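Bifunctional endo-1,4-beta-xylanase A (Neocallimastix patriciarum, PDB 2VG9) hydrolyses internal beta-1,4-xylosidic bonds of xylan as a family 11 glycoside hydrolase, here in a loop-swap variant of the catalytic module. Local coordinates at residues I114-A125 against Q136-H144. Numbering follows the deposited sequence.
Sequences IIEDWVDWVPDA and QYKIFQMDH. With CD (cadmium ion), chain B.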
ATOM      1  N   ILE A 114       4.264  -0.128  -3.905  1.00  8.91           N
ATOM      2  CA  ILE A 114       5.678   0.172  -3.998  1.00  9.42           C
ATOM      3  C   ILE A 114       6.262  -0.329  -2.686  1.00 10.61           C
ATOM      4  O   ILE A 114       6.122   0.324  -1.640  1.00  8.69           O
ATOM      5  CB  ILE A 114       5.960   1.683  -4.207  1.00  9.66           C
ATOM      6  CG1 ILE A 114       5.319   2.168  -5.526  1.00  8.77           C
ATOM      7  CG2 ILE A 114       7.467   1.959  -4.234  1.00  7.41           C
ATOM      8  CD1 ILE A 114       5.195   3.676  -5.583  1.00 11.17           C
ATOM      9  N   ILE A 115       6.877  -1.516  -2.741  1.00 10.43           N
ATOM     10  CA  ILE A 115       7.206  -2.222  -1.502  1.00  9.58           C
ATOM     11  C   ILE A 115       8.614  -1.894  -1.065  1.00  9.87           C
ATOM     12  O   ILE A 115       9.583  -2.245  -1.742  1.00  8.76           O
ATOM     13  CB  ILE A 115       7.001  -3.754  -1.624  1.00 10.32           C
ATOM     14  CG1 ILE A 115       5.600  -4.061  -2.179  1.00 10.02           C
ATOM     15  CG2 ILE A 115       7.277  -4.451  -0.290  1.00  8.04           C
ATOM     16  CD1 ILE A 115       5.283  -5.561  -2.343  1.00 10.64           C
ATOM     17  N   GLU A 116       8.692  -1.239   0.096  1.00  8.46           N
ATOM     18  CA  GLU A 116       9.937  -0.758   0.692  1.00  8.53           C
ATOM     19  C   GLU A 116      10.616  -1.774   1.603  1.00  7.56           C
ATOM     20  O   GLU A 116      11.845  -1.804   1.712  1.00  7.78           O
ATOM     21  CB  GLU A 116       9.644   0.525   1.483  1.00  7.99           C
ATOM     22  CG  GLU A 116       9.162   1.638   0.592  1.00  8.93           C
ATOM     23  CD  GLU A 116      10.323   2.223  -0.246  1.00 11.47           C
ATOM     24  OE1 GLU A 116      11.124   3.024   0.308  1.00 11.32           O
ATOM     25  OE2 GLU A 116      10.435   1.866  -1.442  1.00  9.41           O
ATOM     26  N   ASP A 117       9.812  -2.602   2.250  1.00  7.59           N
ATOM     27  CA  ASP A 117      10.302  -3.596   3.192  1.00  9.15           C
ATOM     28  C   ASP A 117       9.210  -4.663   3.295  1.00  9.35           C
ATOM     29  O   ASP A 117       8.013  -4.400   2.991  1.00 10.35           O
ATOM     30  CB  ASP A 117      10.591  -2.952   4.566  1.00  8.46           C
ATOM     31  CG  ASP A 117      11.561  -3.780   5.441  1.00  9.32           C
ATOM     32  OD1 ASP A 117      11.967  -4.887   5.075  1.00 11.52           O
ATOM     33  OD2 ASP A 117      11.911  -3.314   6.535  1.00 12.11           O
ATOM     34  N   TRP A 118       9.647  -5.891   3.607  1.00  8.67           N
ATOM     35  CA  TRP A 118       8.767  -7.043   3.719  1.00  8.69           C
ATOM     36  C   TRP A 118       9.473  -8.095   4.571  1.00  9.39           C
ATOM     37  O   TRP A 118      10.709  -8.081   4.715  1.00  8.68           O
ATOM     38  CB  TRP A 118       8.414  -7.667   2.356  1.00  8.38           C
ATOM     39  CG  TRP A 118       9.630  -8.009   1.503  1.00  8.44           C
ATOM     40  CD1 TRP A 118      10.250  -7.189   0.592  1.00  7.44           C
ATOM     41  CD2 TRP A 118      10.386  -9.241   1.522  1.00  6.08           C
ATOM     42  NE1 TRP A 118      11.332  -7.838   0.029  1.00  8.32           N
ATOM     43  CE2 TRP A 118      11.427  -9.105   0.579  1.00 10.47           C
ATOM     44  CE3 TRP A 118      10.265 -10.450   2.239  1.00  6.92           C
ATOM     45  CZ2 TRP A 118      12.378 -10.139   0.339  1.00 11.28           C
ATOM     46  CZ3 TRP A 118      11.223 -11.490   2.004  1.00  9.61           C
ATOM     47  CH2 TRP A 118      12.267 -11.303   1.064  1.00  9.81           C
ATOM     48  N   VAL A 119       8.695  -9.025   5.099  1.00  8.02           N
ATOM     49  CA  VAL A 119       9.273 -10.099   5.890  1.00  8.68           C
ATOM     50  C   VAL A 119       8.747 -11.444   5.399  1.00  9.96           C
ATOM     51  O   VAL A 119       7.536 -11.589   5.158  1.00  8.71           O
ATOM     52  CB  VAL A 119       9.037  -9.914   7.400  1.00  7.39           C
ATOM     53  CG1 VAL A 119       9.636 -11.116   8.207  1.00  7.01           C
ATOM     54  CG2 VAL A 119       9.637  -8.550   7.875  1.00  5.88           C
ATOM     55  N   ASP A 120       9.700 -12.377   5.183  1.00  9.97           N
ATOM     56  CA  ASP A 120       9.472 -13.805   4.837  1.00 11.44           C
ATOM     57  C   ASP A 120       9.029 -14.065   3.401  1.00 12.17           C
ATOM     58  O   ASP A 120       9.407 -15.069   2.798  1.00 12.28           O
ATOM     59  CB  ASP A 120       8.482 -14.494   5.791  1.00 10.79           C
ATOM     60  CG  ASP A 120       9.034 -14.681   7.181  1.00  8.85           C
ATOM     61  OD1 ASP A 120      10.254 -14.764   7.365  1.00  8.21           O
ATOM     62  OD2 ASP A 120       8.233 -14.734   8.120  1.00  7.84           O
ATOM     63  N   TRP A 121       8.211 -13.177   2.857  1.00 11.99           N
ATOM     64  CA  TRP A 121       7.667 -13.383   1.509  1.00 12.63           C
ATOM     65  C   TRP A 121       7.182 -12.079   0.926  1.00 11.96           C
ATOM     66  O   TRP A 121       6.608 -11.241   1.630  1.00 12.83           O
ATOM     67  CB  TRP A 121       6.491 -14.377   1.545  1.00 13.06           C
ATOM     68  CG  TRP A 121       5.901 -14.719   0.194  1.00 14.45           C
ATOM     69  CD1 TRP A 121       6.310 -15.725  -0.660  1.00 16.90           C
ATOM     70  CD2 TRP A 121       4.781 -14.092  -0.438  1.00 15.68           C
ATOM     71  NE1 TRP A 121       5.513 -15.742  -1.779  1.00 16.52           N
ATOM     72  CE2 TRP A 121       4.572 -14.749  -1.672  1.00 17.71           C
ATOM     73  CE3 TRP A 121       3.931 -13.030  -0.083  1.00 18.42           C
ATOM     74  CZ2 TRP A 121       3.552 -14.379  -2.549  1.00 17.23           C
ATOM     75  CZ3 TRP A 121       2.923 -12.660  -0.961  1.00 17.28           C
ATOM     76  CH2 TRP A 121       2.746 -13.330  -2.180  1.00 17.14           C
ATOM     77  N   VAL A 122       7.392 -11.932  -0.373  1.00 12.21           N
ATOM     78  CA  VAL A 122       6.908 -10.764  -1.125  1.00 12.27           C
ATOM     79  C   VAL A 122       6.469 -11.337  -2.477  1.00 12.77           C
ATOM     80  O   VAL A 122       7.016 -12.369  -2.891  1.00 11.19           O
ATOM     81  CB  VAL A 122       8.048  -9.701  -1.259  1.00 13.24           C
ATOM     82  CG1 VAL A 122       9.202 -10.222  -2.148  1.00 11.43           C
ATOM     83  CG2 VAL A 122       7.543  -8.352  -1.785  1.00 11.80           C
ATOM     84  N   PRO A 123       5.416 -10.739  -3.107  1.00 13.07           N
ATOM     85  CA  PRO A 123       5.065 -11.058  -4.480  1.00 13.79           C
ATOM     86  C   PRO A 123       6.235 -10.929  -5.461  1.00 14.35           C
ATOM     87  O   PRO A 123       7.127 -10.095  -5.270  1.00 13.08           O
ATOM     88  CB  PRO A 123       3.972 -10.018  -4.825  1.00 14.13           C
ATOM     89  CG  PRO A 123       3.375  -9.675  -3.535  1.00 14.37           C
ATOM     90  CD  PRO A 123       4.472  -9.762  -2.513  1.00 12.36           C
ATOM     91  N   ASP A 124       6.206 -11.781  -6.492  1.00 15.35           N
ATOM     92  CA  ASP A 124       7.241 -11.810  -7.493  1.00 16.82           C
ATOM     93  C   ASP A 124       6.696 -12.414  -8.795  1.00 17.26           C
ATOM     94  O   ASP A 124       5.725 -13.186  -8.797  1.00 17.21           O
ATOM     95  CB  ASP A 124       8.451 -12.595  -6.961  1.00 17.49           C
ATOM     96  CG  ASP A 124       9.698 -12.398  -7.788  1.00 19.04           C
ATOM     97  OD1 ASP A 124       9.916 -11.299  -8.354  1.00 20.25           O
ATOM     98  OD2 ASP A 124      10.492 -13.359  -7.836  1.00 23.20           O
ATOM     99  N   ALA A 125       7.294 -12.001  -9.905  1.00 17.38           N
ATOM    100  CA  ALA A 125       6.990 -12.547 -11.211  1.00 18.32           C
ATOM    101  C   ALA A 125       8.137 -12.091 -12.108  1.00 19.71           C
ATOM    102  O   ALA A 125       8.935 -11.222 -11.717  1.00 20.09           O
ATOM    103  CB  ALA A 125       5.613 -12.036 -11.728  1.00 17.53           C
ATOM    104  N   GLN A 136      17.525   0.427  -6.777  1.00 11.69           N
ATOM    105  CA  GLN A 136      17.014  -0.633  -7.628  1.00 12.39           C
ATOM    106  C   GLN A 136      15.650  -1.157  -7.160  1.00 11.75           C
ATOM    107  O   GLN A 136      15.468  -1.465  -5.961  1.00 11.34           O
ATOM    108  CB  GLN A 136      18.021  -1.795  -7.710  1.00 12.87           C
ATOM    109  CG  GLN A 136      19.369  -1.411  -8.357  1.00 16.89           C
ATOM    110  CD  GLN A 136      19.204  -0.665  -9.725  1.00 19.44           C
ATOM    111  OE1 GLN A 136      19.435   0.554  -9.829  1.00 20.63           O
ATOM    112  NE2 GLN A 136      18.778  -1.403 -10.751  1.00 17.55           N
ATOM    113  N   TYR A 137      14.702  -1.203  -8.108  1.00 10.91           N
ATOM    114  CA  TYR A 137      13.375  -1.755  -7.868  1.00 10.94           C
ATOM    115  C   TYR A 137      13.126  -2.699  -9.030  1.00 10.73           C
ATOM    116  O   TYR A 137      13.534  -2.423 -10.160  1.00 10.93           O
ATOM    117  CB  TYR A 137      12.283  -0.675  -7.891  1.00  9.79           C
ATOM    118  CG  TYR A 137      12.229   0.216  -6.666  1.00 10.17           C
ATOM    119  CD1 TYR A 137      11.283  -0.010  -5.654  1.00  2.95           C
ATOM    120  CD2 TYR A 137      13.129   1.279  -6.507  1.00  7.78           C
ATOM    121  CE1 TYR A 137      11.220   0.841  -4.542  1.00  4.39           C
ATOM    122  CE2 TYR A 137      13.086   2.102  -5.360  1.00  5.22           C
ATOM    123  CZ  TYR A 137      12.149   1.879  -4.399  1.00  7.17           C
ATOM    124  OH  TYR A 137      12.092   2.694  -3.264  1.00  9.53           O
ATOM    125  N   LYS A 138      12.445  -3.797  -8.745  1.00  9.97           N
ATOM    126  CA  LYS A 138      11.957  -4.711  -9.756  1.00  9.31           C
ATOM    127  C   LYS A 138      10.500  -4.391  -9.990  1.00  9.92           C
ATOM    128  O   LYS A 138       9.692  -4.359  -9.033  1.00 10.03           O
ATOM    129  CB  LYS A 138      12.066  -6.126  -9.219  1.00  9.89           C
ATOM    130  CG  LYS A 138      11.575  -7.177 -10.200  1.00 11.11           C
ATOM    131  CD  LYS A 138      11.767  -8.581  -9.666  1.00 11.66           C
ATOM    132  CE  LYS A 138      11.313  -9.580 -10.741  1.00 12.59           C
ATOM    133  NZ  LYS A 138      11.729 -10.948 -10.377  1.00 13.43           N
ATOM    134  N   ILE A 139      10.146  -4.182 -11.255  1.00 10.11           N
ATOM    135  CA  ILE A 139       8.774  -3.921 -11.610  1.00 10.61           C
ATOM    136  C   ILE A 139       8.135  -5.102 -12.361  1.00 11.55           C
ATOM    137  O   ILE A 139       8.785  -5.786 -13.201  1.00 10.66           O
ATOM    138  CB  ILE A 139       8.623  -2.585 -12.357  1.00  9.97           C
ATOM    139  CG1 ILE A 139       9.302  -2.634 -13.746  1.00 10.48           C
ATOM    140  CG2 ILE A 139       9.160  -1.407 -11.483  1.00  8.74           C
ATOM    141  CD1 ILE A 139       9.016  -1.425 -14.683  1.00 12.02           C
ATOM    142  N   PHE A 140       6.873  -5.358 -12.045  1.00 11.49           N
ATOM    143  CA  PHE A 140       6.123  -6.403 -12.708  1.00 13.05           C
ATOM    144  C   PHE A 140       4.659  -6.158 -12.448  1.00 14.32           C
ATOM    145  O   PHE A 140       4.286  -5.413 -11.514  1.00 14.23           O
ATOM    146  CB  PHE A 140       6.544  -7.823 -12.230  1.00 13.44           C
ATOM    147  CG  PHE A 140       6.508  -8.009 -10.723  1.00 10.93           C
ATOM    148  CD1 PHE A 140       5.355  -8.489 -10.094  1.00 11.81           C
ATOM    149  CD2 PHE A 140       7.613  -7.686  -9.938  1.00 12.18           C
ATOM    150  CE1 PHE A 140       5.299  -8.664  -8.707  1.00 11.07           C
ATOM    151  CE2 PHE A 140       7.564  -7.847  -8.515  1.00 11.11           C
ATOM    152  CZ  PHE A 140       6.409  -8.329  -7.902  1.00  9.06           C
ATOM    153  N   GLN A 141       3.823  -6.781 -13.281  1.00 15.10           N
ATOM    154  CA  GLN A 141       2.386  -6.732 -13.070  1.00 17.71           C
ATOM    155  C   GLN A 141       1.834  -8.144 -13.044  1.00 18.79           C
ATOM    156  O   GLN A 141       2.493  -9.079 -13.502  1.00 18.75           O
ATOM    157  CB  GLN A 141       1.668  -5.833 -14.102  1.00 17.04           C
ATOM    158  CG  GLN A 141       1.972  -6.139 -15.579  1.00 20.69           C
ATOM    159  CD  GLN A 141       1.063  -7.201 -16.145  1.00 25.20           C
ATOM    160  OE1 GLN A 141      -0.102  -7.264 -15.796  1.00 26.71           O
ATOM    161  NE2 GLN A 141       1.599  -8.051 -17.028  1.00 28.76           N
ATOM    162  N   MET A 142       0.656  -8.307 -12.454  1.00 20.29           N
ATOM    163  CA  MET A 142       0.006  -9.627 -12.403  1.00 22.90           C
ATOM    164  C   MET A 142      -1.497  -9.506 -12.242  1.00 22.35           C
ATOM    165  O   MET A 142      -1.982  -8.491 -11.773  1.00 21.04           O
ATOM    166  CB  MET A 142       0.632 -10.540 -11.331  1.00 22.46           C
ATOM    167  CG  MET A 142       0.345 -10.255  -9.858  1.00 24.24           C
ATOM    168  SD  MET A 142       1.585 -11.109  -8.798  1.00 28.86           S
ATOM    169  CE  MET A 142       1.546 -12.760  -9.491  1.00 30.24           C
ATOM    170  N   ASP A 143      -2.219 -10.520 -12.704  1.00 22.84           N
ATOM    171  CA  ASP A 143      -3.650 -10.612 -12.487  1.00 24.75           C
ATOM    172  C   ASP A 143      -3.927 -10.939 -11.018  1.00 24.70           C
ATOM    173  O   ASP A 143      -3.106 -11.566 -10.316  1.00 25.12           O
ATOM    174  CB  ASP A 143      -4.287 -11.696 -13.385  1.00 25.25           C
ATOM    175  CG  ASP A 143      -4.270 -11.346 -14.874  1.00 27.90           C
ATOM    176  OD1 ASP A 143      -4.052 -10.178 -15.256  1.00 30.54           O
ATOM    177  OD2 ASP A 143      -4.507 -12.260 -15.696  1.00 33.64           O
ATOM    178  N   HIS A 144      -5.073 -10.476 -10.547  1.00 24.85           N
ATOM    179  CA  HIS A 144      -5.603 -10.877  -9.250  1.00 25.30           C
ATOM    180  C   HIS A 144      -7.116 -10.914  -9.371  1.00 25.40           C
ATOM    181  O   HIS A 144      -7.686 -10.159 -10.156  1.00 25.62           O
ATOM    182  CB  HIS A 144      -5.172  -9.920  -8.145  1.00 24.97           C
ATOM    183  CG  HIS A 144      -5.459 -10.425  -6.763  1.00 25.79           C
ATOM    184  ND1 HIS A 144      -6.504  -9.948  -5.996  1.00 25.54           N
ATOM    185  CD2 HIS A 144      -4.851 -11.378  -6.018  1.00 24.87           C
ATOM    186  CE1 HIS A 144      -6.525 -10.581  -4.837  1.00 26.72           C
ATOM    187  NE2 HIS A 144      -5.543 -11.465  -4.832  1.00 28.86           N
TER
HETATM  188 CD    CD B1218      10.191 -14.946   9.636  1.00 11.86          CD
HETATM  189  O   HOH W   1       9.063 -13.615  11.354  1.00  4.24           O
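The F140 ring lies against the backbone of 123-125. Over one face, A125 N sits 3.9 Å above the centre of the ring, with D124 C offset toward the rim. At the far end of the ring, P123 O comes to 3.2 Å from F140 CZ. A125 CB touches F140 CD1. The ring of F160, on strand 153-163, meets F140 with its plane nearly parallel. F140 CG sits between the backbone N and the carbonyl carbon (chi1 53°), which turns the ring toward the 123-125 loop. A125 N is buried here and finds no hydrogen-bond partner in the model. Replacing F140 with an alanine would probably open a gap under D124 and A125 and leave the F160 ring without its aromatic neighbour.

The second ring, Y137, is met at its edge. E116 OE2 lies in the ring plane and accepts a 2.6 Å hydrogen bond from Y137 OH through its syn lone pair. The planes of the E116 carboxylate and the Y137 ring are 15° apart, nearly coplanar. Y137 OH also bonds R163. E116 OE1 forms a salt bridge to R167, which would probably favour a charged carboxylate, and a hydrogen bond to Y77. I114 CG2 packs obliquely on Y137 CE1 at 3.9 Å, and H177 meets the Y137 ring edge-to-face.

K138 reaches D124 with a fully extended chain, its CG anti to the backbone N. K138 NZ forms a salt bridge to D124 OD1 at 2.7 Å, on the syn side and 15° out of the carboxylate plane.

The contact joins the end of strand 110-115 and the 123-125 loop to strand 135-145. E116 and D117 form a classic beta bulge opposite L93, at a corner in the beta jelly roll of family 11 xylanases.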